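Local coordinates for nickel-dependent hydrogenase large subunit (Allochromatium vinosum, PDB 3MYR), which carries the nickel-iron centre of a membrane-bound hydrogenase that oxidises H2 with an electron acceptor and probably recycles the H2 released by nitrogenase, at residues T65-I70 with G488-W493; N280-G285 with P379-R384; F300-I305 with V480-A485; S311-V316 with L397-H402. All coordinates share one frame; numbering follows the deposited sequence.

From the N terminus, residues 65-70 open the longest loop, which residues 488-493 close as interaction 1; the other three contacts fall within it. Residues 280-285, 300-305 and 311-316 then open interactions 2, 3 and 4. Interaction 2 closes first, at 379-384, and therefore crosses both interaction 3 and interaction 4. Interaction 4 closes at 397-402, inside the loop that interaction 3 completes at 480-485. Interactions 1 and 3 meet in the sheet of strands 476-485 and 488-497 and both touch the Ni-Fe centre. Interactions 2 and 3 share the strand pair 281-288 and 300-305, while interaction 4 joins the loop after that pair to the end of helix 390-399.

Interaction 1: T65-I70 with G488-W493; sequences TLVHGI and GALGHW. With NFV (Ni-Fe oxidized active center), chain N.
His68 and His492 meet through ring nitrogens: ND1 of His68 lies 3.0 Å from NE2 of His492 in a straight hydrogen bond (179°), with either nitrogen able to be the donor. The two rings approach rim to rim, their planes 19° apart, and neither lies over the other. On its other nitrogen, ND1, His492 bonds the hydroxyl of Tyr504. The packing is closest where Leu490 crosses His68 at about a right angle. CG of Leu490 lies opposite the backbone N (chi1 163°), which sends both methyls to the His68 ring: Leu490 CD1 comes to 3.3 Å from His68 CE1, while CD2 makes an off-centre CH-pi contact. Here the start of helix 67-80, just after Cys61 and Cys64 of the Ni-Fe pocket, is laid against the middle strand of the three-stranded antiparallel sheet. Replacing His68 with an alanine would probably leave His492 NE2 without its mate and open a gap beside Leu490 CD1. The looser part is apolar and turned to the metal centre, with no solvent side, as all four touching residues are buried. Val67 CG2 stands 3.9 Å from Leu490 CD2, and the diatomic ligand of the iron ends against both methyls, NFV O1 being 3.5 Å from Val67 CG2 and 3.7 Å from Leu490 CD2. His68 NE2 merely touches NFV O1, without a hydrogen bond; the His68 side chain also nears Cys558, the predicted iron ligand.

Interaction 2: N280-G285 with P379-R384; sequences NFLCYG and PRWKGR
Trp381 receives a methyl of Leu282 over one face of its indole. Its CB points toward strand 281-283, and with CG anti to the backbone N (chi1 -177°) the ring is carried out to that strand. The first ring atom to touch is CD1, 4.0 Å from Leu282 CD1. That methyl sits 4.2 Å from the centroid of the five-membered ring and 21° off its normal, the geometry of a CH-pi contact over the face. Next along the rim, NE1 gives its hydrogen bond to Glu323 OE1. Farther out the six-membered ring enters the loop of interaction 4, where Trp381 CZ2 packs against Glu315 O and CH2 against His314 CB. Trp381 CZ3 comes to 4.1 Å from Ala304 CB. Opposite Leu282, Lys382 CG stands 4.1 Å above the indole plane, so aliphatic carbon lies on both faces. A second, slighter touch brings Asn280 ND2 to 3.9 Å from Arg384 CB, with amide and guanidinium nearly perpendicular (83°). The Asn280 amide is held by others: OD1 accepts from Asp307 N and ND2 donates to Ser385 O. Trp381 and Arg384 exchange backbone bonds in both directions, N to O each way, across Lys382 and Gly383, in a type I' beta turn that closes strand 378-381, the partner of 324-327 in a two-stranded antiparallel sheet.

Interaction 3: F300-I305 with V480-A485; sequences FPRGAI and VGIMEA. With NFV (Ni-Fe oxidized active center), chain N.
Glu484 OE2, in a side chain whose CB packs 4.2 Å from Phe300 CD2, takes a hydrogen bond from Gly285 N and a weak one from Tyr284 N. Its other oxygen, OE1, forms a salt bridge with Arg393, which also makes a cation-pi contact with the Phe300 ring. The buried carboxylate thus joins two antiparallel units, the edge strand 476-485 of the three-stranded sheet and the pair 281-288 and 300-305. Farther along, Arg302 crosses Ile482 at about a right angle. A bend at chi3 (-60°) turns the guanidinium so that Ile482 CD1 meets it at the edge, near its plane, 3.5 Å from Arg302 NH1. Arg302 NE donates to Tyr284 O, which fixes the group beside the isoleucine. Ile482 presents its ethyl arm because CG1 takes the crowded position between backbone N and carbonyl carbon (chi1 58°). At the strand's far end, Ala485 CB lies 3.4 Å from N2 of the Ni-Fe centre.

Interaction 4: S311-V316 with L397-H402; sequences STIHEV and LYATGH
No flat group enters the touch between Ile313 and Ala399; the rings of both segments turn to other neighbours. The His314 imidazole carries Thr312 CG2 on one face, 3.9 Å above its plane and offset toward the rim, while Tyr398 makes a cation-pi contact with Arg406 and bonds Asp410 through its hydroxyl. What joins the segments is aliphatic. Ile313 has CG1 anti to its carbonyl carbon (chi1 -64°), which extends the ethyl arm to the helix end: CD1 lies 3.8 Å from Ala399 CB, and CG1 is 4.1 Å from Thr400 CG2. The other branch, CG2, reaches back to Gly303 CA at 3.7 Å. Thr400 is solvent-exposed, yet its OG1 bonds Met396 O. The loop itself is tied to the strand pair by a backbone bond between His314 N and Ala304 O. Ile313 therefore packs where helix 390-399 stops, an end formed by a Schellman motif: His402 N bonds Leu397 O, Gly401 N bonds Tyr398 O, and Gly401, with positive phi, is the C-prime residue.

Interaction 1: T65-I70 with G488-W493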
loop_
_atom_site.group_PDB
_atom_site.type_symbol
_atom_site.label_atom_id
_atom_site.label_comp_id
_atom_site.label_asym_id
_atom_site.label_seq_id
_atom_site.Cartn_x
_atom_site.Cartn_y
_atom_site.Cartn_z
ATOM N N THR B 65 -1.696 3.702 0.144
ATOM C CA THR B 65 -2.099 4.754 1.056
ATOM C C THR B 65 -3.154 5.597 0.265
ATOM O O THR B 65 -3.325 5.340 -0.936
ATOM C CB THR B 65 -0.901 5.602 1.480
ATOM O OG1 THR B 65 -1.359 6.500 2.492
ATOM C CG2 THR B 65 -0.323 6.364 0.314
ATOM N N LEU B 66 -3.906 6.448 0.957
ATOM C CA LEU B 66 -4.994 7.248 0.367
ATOM C C LEU B 66 -6.287 6.455 0.099
ATOM O O LEU B 66 -7.385 6.945 0.365
ATOM C CB LEU B 66 -4.489 8.100 -0.857
ATOM C CG LEU B 66 -5.564 8.740 -1.767
ATOM C CD1 LEU B 66 -5.065 9.991 -2.347
ATOM C CD2 LEU B 66 -5.949 7.759 -2.886
ATOM N N VAL B 67 -6.205 5.237 -0.449
ATOM C CA VAL B 67 -7.449 4.694 -1.049
ATOM C C VAL B 67 -8.514 4.313 -0.013
ATOM O O VAL B 67 -9.698 4.506 -0.286
ATOM C CB VAL B 67 -7.216 3.438 -1.980
ATOM C CG1 VAL B 67 -6.159 3.807 -3.069
ATOM C CG2 VAL B 67 -6.780 2.243 -1.119
ATOM N N HIS B 68 -8.110 3.857 1.184
ATOM C CA HIS B 68 -9.116 3.621 2.205
ATOM C C HIS B 68 -9.617 4.926 2.837
ATOM O O HIS B 68 -10.696 4.914 3.372
ATOM C CB HIS B 68 -8.583 2.666 3.289
ATOM C CG HIS B 68 -8.324 1.274 2.760
ATOM N ND1 HIS B 68 -9.327 0.378 2.513
ATOM C CD2 HIS B 68 -7.172 0.634 2.438
ATOM C CE1 HIS B 68 -8.818 -0.744 2.009
ATOM N NE2 HIS B 68 -7.507 -0.617 1.964
ATOM N N GLY B 69 -8.775 5.979 2.922
ATOM C CA GLY B 69 -9.251 7.273 3.339
ATOM C C GLY B 69 -10.365 7.710 2.391
ATOM O O GLY B 69 -11.405 8.162 2.820
ATOM N N ILE B 70 -10.128 7.648 1.094
ATOM C CA ILE B 70 -11.131 8.040 0.131
ATOM C C ILE B 70 -12.426 7.193 0.230
ATOM O O ILE B 70 -13.528 7.742 0.258
ATOM C CB ILE B 70 -10.511 8.036 -1.318
ATOM C CG1 ILE B 70 -9.761 9.376 -1.447
ATOM C CG2 ILE B 70 -11.665 7.987 -2.384
ATOM C CD1 ILE B 70 -8.952 9.407 -2.542
ATOM N N GLY B 488 -7.823 -2.770 -7.485
ATOM C CA GLY B 488 -9.146 -3.101 -8.015
ATOM C C GLY B 488 -10.258 -2.502 -7.107
ATOM O O GLY B 488 -10.004 -1.599 -6.272
ATOM N N ALA B 489 -11.465 -3.048 -7.227
ATOM C CA ALA B 489 -12.667 -2.469 -6.665
ATOM C C ALA B 489 -12.651 -2.558 -5.146
ATOM O O ALA B 489 -12.549 -3.662 -4.634
ATOM C CB ALA B 489 -13.896 -3.270 -7.176
ATOM N N LEU B 490 -12.927 -1.448 -4.460
ATOM C CA LEU B 490 -12.791 -1.348 -3.020
ATOM C C LEU B 490 -14.105 -0.764 -2.579
ATOM O O LEU B 490 -14.579 0.195 -3.204
ATOM C CB LEU B 490 -11.666 -0.331 -2.627
ATOM C CG LEU B 490 -11.657 0.207 -1.177
ATOM C CD1 LEU B 490 -11.322 -0.924 -0.205
ATOM C CD2 LEU B 490 -10.526 1.288 -0.982
ATOM N N GLY B 491 -14.695 -1.314 -1.514
ATOM C CA GLY B 491 -15.914 -0.740 -0.952
ATOM C C GLY B 491 -15.822 -0.767 0.583
ATOM O O GLY B 491 -15.277 -1.757 1.149
ATOM N N HIS B 492 -16.373 0.271 1.248
ATOM C CA HIS B 492 -16.518 0.300 2.674
ATOM C C HIS B 492 -18.009 0.441 2.900
ATOM O O HIS B 492 -18.605 1.415 2.431
ATOM C CB HIS B 492 -15.826 1.506 3.284
ATOM C CG HIS B 492 -14.325 1.412 3.276
ATOM N ND1 HIS B 492 -13.534 2.240 4.029
ATOM C CD2 HIS B 492 -13.481 0.557 2.645
ATOM C CE1 HIS B 492 -12.262 1.927 3.843
ATOM N NE2 HIS B 492 -12.207 0.878 3.042
ATOM N N TRP B 493 -18.612 -0.513 3.622
ATOM C CA TRP B 493 -20.042 -0.376 3.930
ATOM C C TRP B 493 -20.159 0.057 5.393
ATOM O O TRP B 493 -19.603 -0.612 6.274
ATOM C CB TRP B 493 -20.716 -1.725 3.740
ATOM C CG TRP B 493 -21.000 -2.062 2.311
ATOM C CD1 TRP B 493 -22.238 -2.024 1.704
ATOM C CD2 TRP B 493 -20.088 -2.611 1.339
ATOM N NE1 TRP B 493 -22.134 -2.476 0.416
ATOM C CE2 TRP B 493 -20.829 -2.818 0.157
ATOM C CE3 TRP B 493 -18.677 -2.831 1.314
ATOM C CZ2 TRP B 493 -20.249 -3.327 -1.014
ATOM C CZ3 TRP B 493 -18.098 -3.353 0.173
ATOM C CH2 TRP B 493 -18.879 -3.590 -0.995
HETATM FE FE NFV N . -5.050 -1.902 -1.383
HETATM NI NI NFV N . -2.532 -2.220 0.241
HETATM C C1 NFV N . -6.554 -1.438 -1.342
HETATM O O1 NFV N . -7.738 -1.074 -1.379
HETATM C C2 NFV N . -4.945 -1.263 -3.176
HETATM N N2 NFV N . -4.897 -0.846 -4.283
HETATM C C3 NFV N . -5.502 -3.643 -1.945
HETATM N N3 NFV N . -5.790 -4.732 -2.267
HETATM O O4 NFV N . -3.140 -2.426 -1.530
#

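Interaction 2: N280-G285 with P379-R384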
loop_
_atom_site.group_PDB
_atom_site.type_symbol
_atom_site.label_atom_id
_atom_site.label_comp_id
_atom_site.label_asym_id
_atom_site.label_seq_id
_atom_site.Cartn_x
_atom_site.Cartn_y
_atom_site.Cartn_z
ATOM N N ASN B 280 -14.066 -13.931 -15.115
ATOM C CA ASN B 280 -15.077 -12.955 -14.620
ATOM C C ASN B 280 -14.339 -11.775 -13.992
ATOM O O ASN B 280 -13.363 -11.997 -13.291
ATOM C CB ASN B 280 -15.928 -13.601 -13.535
ATOM C CG ASN B 280 -16.528 -14.936 -13.997
ATOM O OD1 ASN B 280 -16.922 -15.082 -15.169
ATOM N ND2 ASN B 280 -16.615 -15.886 -13.094
ATOM N N PHE B 281 -14.801 -10.544 -14.234
ATOM C CA PHE B 281 -14.089 -9.335 -13.795
ATOM C C PHE B 281 -15.086 -8.355 -13.216
ATOM O O PHE B 281 -16.169 -8.242 -13.720
ATOM C CB PHE B 281 -13.326 -8.704 -14.960
ATOM C CG PHE B 281 -12.336 -9.631 -15.526
ATOM C CD1 PHE B 281 -12.741 -10.599 -16.459
ATOM C CD2 PHE B 281 -10.999 -9.622 -15.063
ATOM C CE1 PHE B 281 -11.800 -11.573 -16.971
ATOM C CE2 PHE B 281 -10.067 -10.556 -15.562
ATOM C CZ PHE B 281 -10.496 -11.577 -16.461
ATOM N N LEU B 282 -14.710 -7.643 -12.165
ATOM C CA LEU B 282 -15.637 -6.751 -11.534
ATOM C C LEU B 282 -14.988 -5.367 -11.326
ATOM O O LEU B 282 -13.850 -5.273 -10.812
ATOM C CB LEU B 282 -16.065 -7.384 -10.196
ATOM C CG LEU B 282 -16.813 -6.532 -9.178
ATOM C CD1 LEU B 282 -18.257 -6.350 -9.689
ATOM C CD2 LEU B 282 -16.795 -7.211 -7.822
ATOM N N CYS B 283 -15.764 -4.314 -11.662
ATOM C CA CYS B 283 -15.409 -2.926 -11.391
ATOM C C CYS B 283 -16.560 -2.197 -10.722
ATOM O O CYS B 283 -17.680 -2.281 -11.196
ATOM C CB CYS B 283 -15.121 -2.166 -12.688
ATOM S SG CYS B 283 -13.733 -2.858 -13.589
ATOM N N TYR B 284 -16.250 -1.391 -9.715
ATOM C CA TYR B 284 -17.222 -0.431 -9.219
ATOM C C TYR B 284 -17.145 0.877 -9.995
ATOM O O TYR B 284 -18.097 1.685 -9.922
ATOM C CB TYR B 284 -17.019 -0.169 -7.735
ATOM C CG TYR B 284 -17.046 -1.378 -6.826
ATOM C CD1 TYR B 284 -17.769 -2.540 -7.174
ATOM C CD2 TYR B 284 -16.439 -1.316 -5.537
ATOM C CE1 TYR B 284 -17.833 -3.646 -6.279
ATOM C CE2 TYR B 284 -16.489 -2.459 -4.613
ATOM C CZ TYR B 284 -17.144 -3.618 -5.036
ATOM O OH TYR B 284 -17.164 -4.698 -4.164
ATOM N N GLY B 285 -16.017 1.128 -10.678
ATOM C CA GLY B 285 -15.844 2.388 -11.406
ATOM C C GLY B 285 -15.387 3.532 -10.482
ATOM O O GLY B 285 -15.425 3.413 -9.241
ATOM N N PRO B 379 -14.890 -13.234 -0.963
ATOM C CA PRO B 379 -15.966 -12.421 -1.528
ATOM C C PRO B 379 -16.387 -13.088 -2.832
ATOM O O PRO B 379 -15.535 -13.584 -3.583
ATOM C CB PRO B 379 -15.264 -11.047 -1.819
ATOM C CG PRO B 379 -14.113 -11.040 -0.890
ATOM C CD PRO B 379 -13.619 -12.497 -0.992
ATOM N N ARG B 380 -17.679 -13.055 -3.108
ATOM C CA ARG B 380 -18.224 -13.610 -4.354
ATOM C C ARG B 380 -19.238 -12.596 -4.904
ATOM O O ARG B 380 -19.893 -11.881 -4.128
ATOM C CB ARG B 380 -18.934 -14.967 -4.073
ATOM C CG ARG B 380 -17.995 -16.118 -3.606
ATOM C CD ARG B 380 -17.000 -16.436 -4.692
ATOM N NE ARG B 380 -16.073 -17.530 -4.330
ATOM C CZ ARG B 380 -14.832 -17.365 -3.841
ATOM N NH1 ARG B 380 -14.366 -16.154 -3.550
ATOM N NH2 ARG B 380 -14.058 -18.419 -3.596
ATOM N N TRP B 381 -19.405 -12.560 -6.222
ATOM C CA TRP B 381 -20.362 -11.648 -6.841
ATOM C C TRP B 381 -21.444 -12.531 -7.427
ATOM O O TRP B 381 -21.155 -13.307 -8.359
ATOM C CB TRP B 381 -19.675 -10.821 -7.954
ATOM C CG TRP B 381 -20.629 -9.800 -8.572
ATOM C CD1 TRP B 381 -21.037 -8.607 -8.014
ATOM C CD2 TRP B 381 -21.344 -9.920 -9.819
ATOM N NE1 TRP B 381 -21.929 -7.985 -8.848
ATOM C CE2 TRP B 381 -22.162 -8.778 -9.945
ATOM C CE3 TRP B 381 -21.355 -10.876 -10.850
ATOM C CZ2 TRP B 381 -22.977 -8.546 -11.074
ATOM C CZ3 TRP B 381 -22.209 -10.676 -11.968
ATOM C CH2 TRP B 381 -23.018 -9.514 -12.055
ATOM N N LYS B 382 -22.655 -12.480 -6.854
ATOM C CA LYS B 382 -23.744 -13.408 -7.266
ATOM C C LYS B 382 -23.251 -14.874 -7.310
ATOM O O LYS B 382 -23.495 -15.604 -8.284
ATOM C CB LYS B 382 -24.282 -12.981 -8.648
ATOM C CG LYS B 382 -25.042 -11.629 -8.626
ATOM C CD LYS B 382 -25.747 -11.323 -9.981
ATOM C CE LYS B 382 -26.338 -9.919 -9.922
ATOM N NZ LYS B 382 -27.038 -9.492 -11.210
ATOM N N GLY B 383 -22.499 -15.294 -6.297
ATOM C CA GLY B 383 -21.931 -16.651 -6.297
ATOM C C GLY B 383 -20.662 -16.901 -7.128
ATOM O O GLY B 383 -20.086 -17.942 -7.004
ATOM N N ARG B 384 -20.200 -15.962 -7.946
ATOM C CA ARG B 384 -19.018 -16.162 -8.778
ATOM C C ARG B 384 -17.780 -15.591 -8.141
ATOM O O ARG B 384 -17.829 -14.539 -7.507
ATOM C CB ARG B 384 -19.229 -15.531 -10.162
ATOM C CG ARG B 384 -20.278 -16.410 -10.921
ATOM C CD ARG B 384 -20.931 -15.734 -12.022
ATOM N NE ARG B 384 -22.267 -15.403 -11.586
ATOM C CZ ARG B 384 -23.386 -15.709 -12.229
ATOM N NH1 ARG B 384 -23.338 -16.337 -13.393
ATOM N NH2 ARG B 384 -24.539 -15.350 -11.700
#

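Interaction 3: F300-I305 with V480-A485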
loop_
_atom_site.group_PDB
_atom_site.type_symbol
_atom_site.label_atom_id
_atom_site.label_comp_id
_atom_site.label_asym_id
_atom_site.label_seq_id
_atom_site.Cartn_x
_atom_site.Cartn_y
_atom_site.Cartn_z
ATOM N N PHE B 300 -13.446 5.367 -15.142
ATOM C CA PHE B 300 -13.509 3.912 -15.130
ATOM C C PHE B 300 -14.955 3.507 -14.900
ATOM O O PHE B 300 -15.516 3.841 -13.866
ATOM C CB PHE B 300 -12.671 3.368 -13.965
ATOM C CG PHE B 300 -11.178 3.574 -14.122
ATOM C CD1 PHE B 300 -10.519 3.105 -15.242
ATOM C CD2 PHE B 300 -10.420 4.013 -13.056
ATOM C CE1 PHE B 300 -9.126 3.241 -15.354
ATOM C CE2 PHE B 300 -9.031 4.117 -13.145
ATOM C CZ PHE B 300 -8.380 3.730 -14.277
ATOM N N PRO B 301 -15.558 2.742 -15.837
ATOM C CA PRO B 301 -16.976 2.457 -15.701
ATOM C C PRO B 301 -17.240 1.361 -14.684
ATOM O O PRO B 301 -16.358 0.518 -14.439
ATOM C CB PRO B 301 -17.381 1.999 -17.120
ATOM C CG PRO B 301 -16.083 1.406 -17.649
ATOM C CD PRO B 301 -15.003 2.272 -17.108
ATOM N N ARG B 302 -18.463 1.380 -14.131
ATOM C CA ARG B 302 -18.968 0.322 -13.261
ATOM C C ARG B 302 -19.499 -0.816 -14.117
ATOM O O ARG B 302 -20.214 -0.585 -15.089
ATOM C CB ARG B 302 -20.112 0.875 -12.409
ATOM C CG ARG B 302 -20.738 -0.162 -11.457
ATOM C CD ARG B 302 -21.655 0.480 -10.375
ATOM N NE ARG B 302 -20.819 1.388 -9.612
ATOM C CZ ARG B 302 -21.249 2.312 -8.753
ATOM N NH1 ARG B 302 -20.376 3.182 -8.195
ATOM N NH2 ARG B 302 -22.534 2.393 -8.512
ATOM N N GLY B 303 -19.231 -2.052 -13.716
ATOM C CA GLY B 303 -19.856 -3.205 -14.370
ATOM C C GLY B 303 -19.078 -4.492 -14.113
ATOM O O GLY B 303 -18.040 -4.507 -13.450
ATOM N N ALA B 304 -19.592 -5.570 -14.673
ATOM C CA ALA B 304 -19.028 -6.887 -14.488
ATOM C C ALA B 304 -19.030 -7.583 -15.845
ATOM O O ALA B 304 -20.023 -7.521 -16.595
ATOM C CB ALA B 304 -19.911 -7.679 -13.519
ATOM N N ILE B 305 -17.990 -8.370 -16.071
ATOM C CA ILE B 305 -17.860 -9.192 -17.262
ATOM C C ILE B 305 -17.852 -10.604 -16.771
ATOM O O ILE B 305 -17.198 -10.918 -15.750
ATOM C CB ILE B 305 -16.533 -8.872 -17.972
ATOM C CG1 ILE B 305 -16.644 -7.516 -18.637
ATOM C CG2 ILE B 305 -16.096 -9.964 -18.992
ATOM C CD1 ILE B 305 -15.268 -6.830 -18.862
ATOM N N VAL B 480 -22.425 3.265 1.339
ATOM C CA VAL B 480 -21.238 2.536 0.861
ATOM C C VAL B 480 -20.338 3.501 0.131
ATOM O O VAL B 480 -20.815 4.378 -0.622
ATOM C CB VAL B 480 -21.668 1.339 -0.012
ATOM C CG1 VAL B 480 -22.660 1.789 -1.102
ATOM C CG2 VAL B 480 -20.467 0.599 -0.591
ATOM N N GLY B 481 -19.051 3.429 0.442
ATOM C CA GLY B 481 -18.024 4.238 -0.240
ATOM C C GLY B 481 -17.297 3.329 -1.203
ATOM O O GLY B 481 -16.801 2.277 -0.797
ATOM N N ILE B 482 -17.364 3.650 -2.486
ATOM C CA ILE B 482 -16.701 2.817 -3.486
ATOM C C ILE B 482 -15.511 3.545 -4.068
ATOM O O ILE B 482 -15.390 4.787 -4.012
ATOM C CB ILE B 482 -17.659 2.325 -4.641
ATOM C CG1 ILE B 482 -18.301 3.483 -5.361
ATOM C CG2 ILE B 482 -18.765 1.523 -4.102
ATOM C CD1 ILE B 482 -17.413 4.106 -6.576
ATOM N N MET B 483 -14.585 2.772 -4.598
ATOM C CA MET B 483 -13.409 3.372 -5.209
ATOM C C MET B 483 -12.784 2.295 -6.103
ATOM O O MET B 483 -12.990 1.102 -5.853
ATOM C CB MET B 483 -12.441 3.786 -4.128
ATOM C CG MET B 483 -11.026 3.614 -4.598
ATOM S SD MET B 483 -10.102 4.793 -3.747
ATOM C CE MET B 483 -9.049 5.439 -5.040
ATOM N N GLU B 484 -12.066 2.700 -7.143
ATOM C CA GLU B 484 -11.232 1.753 -7.895
ATOM C C GLU B 484 -9.842 2.040 -7.368
ATOM O O GLU B 484 -9.272 3.079 -7.681
ATOM C CB GLU B 484 -11.310 2.022 -9.410
ATOM C CG GLU B 484 -12.548 1.359 -10.155
ATOM C CD GLU B 484 -12.571 -0.216 -10.137
ATOM O OE1 GLU B 484 -11.491 -0.908 -10.117
ATOM O OE2 GLU B 484 -13.704 -0.759 -10.174
ATOM N N ALA B 485 -9.354 1.194 -6.472
ATOM C CA ALA B 485 -8.010 1.363 -5.900
ATOM C C ALA B 485 -7.025 0.761 -6.936
ATOM O O ALA B 485 -7.463 0.033 -7.829
ATOM C CB ALA B 485 -7.934 0.602 -4.561
HETATM FE FE NFV N . -5.050 -1.902 -1.383
HETATM NI NI NFV N . -2.532 -2.220 0.241
HETATM C C1 NFV N . -6.554 -1.438 -1.342
HETATM O O1 NFV N . -7.738 -1.074 -1.379
HETATM C C2 NFV N . -4.945 -1.263 -3.176
HETATM N N2 NFV N . -4.897 -0.846 -4.283
HETATM C C3 NFV N . -5.502 -3.643 -1.945
HETATM N N3 NFV N . -5.790 -4.732 -2.267
HETATM O O4 NFV N . -3.140 -2.426 -1.530
#

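Interaction 4: S311-V316 with L397-H402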
loop_
_atom_site.group_PDB
_atom_site.type_symbol
_atom_site.label_atom_id
_atom_site.label_comp_id
_atom_site.label_asym_id
_atom_site.label_seq_id
_atom_site.Cartn_x
_atom_site.Cartn_y
_atom_site.Cartn_z
ATOM N N SER B 311 -19.121 -8.578 -24.871
ATOM C CA SER B 311 -20.251 -7.935 -25.546
ATOM C C SER B 311 -21.370 -7.544 -24.568
ATOM O O SER B 311 -22.310 -6.910 -24.994
ATOM C CB SER B 311 -20.817 -8.825 -26.657
ATOM O OG SER B 311 -21.590 -9.856 -26.054
ATOM N N THR B 312 -21.306 -7.985 -23.299
ATOM C CA THR B 312 -22.351 -7.698 -22.286
ATOM C C THR B 312 -21.732 -7.225 -20.966
ATOM O O THR B 312 -20.979 -7.970 -20.322
ATOM C CB THR B 312 -23.184 -8.937 -21.904
ATOM O OG1 THR B 312 -23.736 -9.565 -23.066
ATOM C CG2 THR B 312 -24.348 -8.545 -20.982
ATOM N N ILE B 313 -22.057 -6.019 -20.534
ATOM C CA ILE B 313 -21.538 -5.529 -19.273
ATOM C C ILE B 313 -22.694 -5.724 -18.347
ATOM O O ILE B 313 -23.714 -5.112 -18.546
ATOM C CB ILE B 313 -21.236 -4.013 -19.363
ATOM C CG1 ILE B 313 -20.129 -3.770 -20.369
ATOM C CG2 ILE B 313 -20.729 -3.448 -17.997
ATOM C CD1 ILE B 313 -18.986 -4.672 -20.103
ATOM N N HIS B 314 -22.546 -6.546 -17.321
ATOM C CA HIS B 314 -23.632 -6.724 -16.336
ATOM C C HIS B 314 -23.588 -5.598 -15.303
ATOM O O HIS B 314 -22.518 -5.122 -14.935
ATOM C CB HIS B 314 -23.464 -8.048 -15.644
ATOM C CG HIS B 314 -23.470 -9.216 -16.579
ATOM N ND1 HIS B 314 -24.623 -9.903 -16.900
ATOM C CD2 HIS B 314 -22.484 -9.774 -17.318
ATOM C CE1 HIS B 314 -24.341 -10.874 -17.749
ATOM N NE2 HIS B 314 -23.049 -10.817 -18.027
ATOM N N GLU B 315 -24.744 -5.149 -14.862
ATOM C CA GLU B 315 -24.835 -4.075 -13.875
ATOM C C GLU B 315 -24.473 -4.572 -12.488
ATOM O O GLU B 315 -24.758 -5.706 -12.137
ATOM C CB GLU B 315 -26.272 -3.519 -13.825
ATOM C CG GLU B 315 -26.658 -2.921 -15.141
ATOM C CD GLU B 315 -28.068 -2.294 -15.143
ATOM O OE1 GLU B 315 -29.003 -2.802 -14.459
ATOM O OE2 GLU B 315 -28.223 -1.294 -15.865
ATOM N N VAL B 316 -23.938 -3.660 -11.680
ATOM C CA VAL B 316 -23.473 -3.936 -10.357
ATOM C C VAL B 316 -24.293 -3.079 -9.424
ATOM O O VAL B 316 -24.460 -1.885 -9.656
ATOM C CB VAL B 316 -21.950 -3.649 -10.244
ATOM C CG1 VAL B 316 -21.476 -3.868 -8.794
ATOM C CG2 VAL B 316 -21.173 -4.628 -11.180
ATOM N N LEU B 397 -12.993 -0.875 -19.973
ATOM C CA LEU B 397 -12.778 0.233 -20.852
ATOM C C LEU B 397 -12.862 -0.209 -22.281
ATOM O O LEU B 397 -13.422 0.523 -23.131
ATOM C CB LEU B 397 -11.404 0.916 -20.599
ATOM C CG LEU B 397 -11.401 1.780 -19.318
ATOM C CD1 LEU B 397 -9.957 2.145 -18.883
ATOM C CD2 LEU B 397 -12.264 3.042 -19.512
ATOM N N TYR B 398 -12.221 -1.342 -22.585
ATOM C CA TYR B 398 -12.236 -1.846 -23.935
ATOM C C TYR B 398 -13.662 -2.162 -24.358
ATOM O O TYR B 398 -14.123 -1.782 -25.455
ATOM C CB TYR B 398 -11.406 -3.158 -24.003
ATOM C CG TYR B 398 -10.973 -3.605 -25.406
ATOM C CD1 TYR B 398 -11.635 -4.665 -26.068
ATOM C CD2 TYR B 398 -9.947 -2.933 -26.072
ATOM C CE1 TYR B 398 -11.225 -5.085 -27.359
ATOM C CE2 TYR B 398 -9.545 -3.297 -27.334
ATOM C CZ TYR B 398 -10.175 -4.388 -27.981
ATOM O OH TYR B 398 -9.730 -4.771 -29.223
ATOM N N ALA B 399 -14.353 -2.911 -23.501
ATOM C CA ALA B 399 -15.689 -3.368 -23.822
ATOM C C ALA B 399 -16.632 -2.185 -24.053
ATOM O O ALA B 399 -17.558 -2.304 -24.839
ATOM C CB ALA B 399 -16.213 -4.257 -22.692
ATOM N N THR B 400 -16.427 -1.062 -23.357
ATOM C CA THR B 400 -17.378 0.059 -23.420
ATOM C C THR B 400 -16.920 1.103 -24.450
ATOM O O THR B 400 -17.407 2.233 -24.438
ATOM C CB THR B 400 -17.573 0.780 -22.037
ATOM O OG1 THR B 400 -16.310 1.202 -21.494
ATOM C CG2 THR B 400 -18.197 -0.164 -21.005
ATOM N N GLY B 401 -15.938 0.776 -25.292
ATOM C CA GLY B 401 -15.615 1.713 -26.365
ATOM C C GLY B 401 -14.783 2.939 -25.964
ATOM O O GLY B 401 -14.808 3.932 -26.664
ATOM N N HIS B 402 -14.007 2.870 -24.874
ATOM C CA HIS B 402 -13.079 3.977 -24.532
ATOM C C HIS B 402 -12.007 4.051 -25.600
ATOM O O HIS B 402 -11.275 3.050 -25.790
ATOM C CB HIS B 402 -12.466 3.787 -23.134
ATOM C CG HIS B 402 -11.506 4.875 -22.709
ATOM N ND1 HIS B 402 -11.878 5.938 -21.889
ATOM C CD2 HIS B 402 -10.182 5.029 -22.932
ATOM C CE1 HIS B 402 -10.829 6.717 -21.673
ATOM N NE2 HIS B 402 -9.787 6.184 -22.291
#